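Local coordinates for protein putative cathepsin d (Ixodes ricinus, PDB 5N7Q) that probably cleaves internal peptide bonds as an aspartic endopeptidase of the pepsin-like A1 family, and is held here in complex with the inhibitor pepstatin A, at residues T37-N41 against I132-V137. Residues are numbered along the deposited sequence; the frame is centred on the assembly and turned at random.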
loop_
_atom_site.group_PDB
_atom_site.type_symbol
_atom_site.label_atom_id
_atom_site.label_comp_id
_atom_site.label_asym_id
_atom_site.label_seq_id
_atom_site.Cartn_x
_atom_site.Cartn_y
_atom_site.Cartn_z
ATOM N N THR A 37 -0.042 -1.600 -3.805
ATOM C CA THR A 37 0.378 -2.945 -4.197
ATOM C C THR A 37 -0.568 -4.061 -3.771
ATOM O O THR A 37 -0.321 -5.219 -4.123
ATOM C CB THR A 37 1.818 -3.256 -3.768
ATOM O OG1 THR A 37 1.897 -3.197 -2.342
ATOM C CG2 THR A 37 2.806 -2.280 -4.387
ATOM N N GLY A 38 -1.621 -3.730 -3.016
ATOM C CA GLY A 38 -2.678 -4.667 -2.640
ATOM C C GLY A 38 -3.920 -4.718 -3.479
ATOM O O GLY A 38 -4.877 -5.358 -3.093
ATOM N N SER A 39 -3.904 -4.065 -4.644
ATOM C CA SER A 39 -5.006 -4.118 -5.579
ATOM C C SER A 39 -4.461 -3.869 -6.972
ATOM O O SER A 39 -3.300 -3.495 -7.097
ATOM C CB SER A 39 -6.105 -3.127 -5.207
ATOM O OG SER A 39 -5.706 -1.782 -5.447
ATOM N N ALA A 40 -5.276 -4.129 -7.998
ATOM C CA ALA A 40 -4.788 -4.112 -9.396
ATOM C C ALA A 40 -5.500 -3.110 -10.311
ATOM O O ALA A 40 -5.097 -2.975 -11.465
ATOM C CB ALA A 40 -4.824 -5.507 -10.008
ATOM N N ASN A 41 -6.488 -2.383 -9.797
ATOM C CA ASN A 41 -7.318 -1.486 -10.627
ATOM C C ASN A 41 -6.953 -0.026 -10.419
ATOM O O ASN A 41 -6.579 0.376 -9.299
ATOM C CB ASN A 41 -8.797 -1.672 -10.295
ATOM C CG ASN A 41 -9.328 -2.996 -10.783
ATOM O OD1 ASN A 41 -9.148 -4.003 -10.121
ATOM N ND2 ASN A 41 -9.941 -3.003 -11.972
ATOM N N ILE A 132 -5.732 -10.468 -10.259
ATOM C CA ILE A 132 -6.795 -10.001 -9.339
ATOM C C ILE A 132 -7.477 -8.701 -9.786
ATOM O O ILE A 132 -8.282 -8.167 -9.046
ATOM C CB ILE A 132 -6.305 -9.897 -7.873
ATOM C CG1 ILE A 132 -5.237 -8.824 -7.718
ATOM C CG2 ILE A 132 -5.771 -11.247 -7.419
ATOM C CD1 ILE A 132 -4.942 -8.451 -6.280
ATOM N N ALA A 133 -7.178 -8.231 -10.993
ATOM C CA ALA A 133 -7.853 -7.033 -11.514
ATOM C C ALA A 133 -9.339 -7.308 -11.756
ATOM O O ALA A 133 -9.699 -8.229 -12.498
ATOM C CB ALA A 133 -7.203 -6.573 -12.796
ATOM N N VAL A 134 -10.177 -6.482 -11.152
ATOM C CA VAL A 134 -11.620 -6.528 -11.381
ATOM C C VAL A 134 -11.867 -6.211 -12.853
ATOM O O VAL A 134 -11.255 -5.319 -13.419
ATOM C CB VAL A 134 -12.349 -5.585 -10.416
ATOM C CG1 VAL A 134 -13.823 -5.449 -10.767
ATOM C CG2 VAL A 134 -12.207 -6.070 -8.991
ATOM N N ASP A 135 -12.752 -7.009 -13.450
ATOM C CA ASP A 135 -13.064 -6.974 -14.876
ATOM C C ASP A 135 -11.905 -7.362 -15.808
ATOM O O ASP A 135 -12.031 -7.207 -16.999
ATOM C CB ASP A 135 -13.629 -5.610 -15.306
ATOM C CG ASP A 135 -15.029 -5.309 -14.757
ATOM O OD1 ASP A 135 -15.641 -6.099 -14.012
ATOM O OD2 ASP A 135 -15.542 -4.218 -15.129
ATOM N N GLY A 136 -10.795 -7.878 -15.267
ATOM C CA GLY A 136 -9.684 -8.325 -16.096
ATOM C C GLY A 136 -8.977 -7.228 -16.868
ATOM O O GLY A 136 -8.277 -7.489 -17.829
ATOM N N VAL A 137 -9.180 -5.989 -16.461
ATOM C CA VAL A 137 -8.582 -4.853 -17.159
ATOM C C VAL A 137 -7.106 -4.758 -16.823
ATOM O O VAL A 137 -6.700 -5.030 -15.673
ATOM C CB VAL A 137 -9.306 -3.523 -16.863
ATOM C CG1 VAL A 137 -10.677 -3.505 -17.543
ATOM C CG2 VAL A 137 -9.462 -3.232 -15.396
HETATM O O HOH W 1 -6.474 -2.859 -13.852
#
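Ile132 reaches Ala40 through its longer branch: CG1 lies 4.1 Å from Ala40 CB. Its chi1 of 65° sets CG1 between the backbone N and the carbonyl carbon, and the nearly extended second torsion carries CD1 on to the backbone of Gly38 and Ser39, where only loose approaches result. The CA atoms of the two segments approach most closely at Ala133, 4.7 Å from that of Ala40. The methyl of Ala40 faces the opposite backbone and rests 3.7 Å from Ala133 CA, while the two CB atoms are 3.8 Å apart, an ordinary van der Waals contact.

Val134 bonds through its peptide groups, while its CB and CG2 also pack against the Asn41 amide, the side chains crossing at about a right angle. Its N donates to Asn41 OD1 at 2.9 Å, meeting a lone pair in the carbonyl plane, and Asn41 ND2 returns a bond to Val134 O at 3.0 Å, with an N-H...O angle of 166°. Val134 O lies almost in the amide plane of Asn41, so two bonds to one residue fix the rotation of the carboxamide. Asn41 follows the Asp-Thr-Gly signature of the pepsin-like fold, in which OD1 of Asp36, the predicted catalytic aspartate, accepts a hydrogen bond from Gly38 N and OD2 is hydrogen-bonded to Ser39 OG; Gly38 also bonds to the bound peptide through its backbone. The pair joins the loop after strand 29-36 to the loop before helix 140-146.

Past Val134 the chain turns, Gly136 N bonding back to Ala133 O at 3.0 Å, which brings Val137 round to the Asn41 amide. There Val137 CG2 sits 3.5 Å from Asn41 ND2, again crossing at about a right angle. A water bridges the backbones, donating to both Ala40 O and Val137 O.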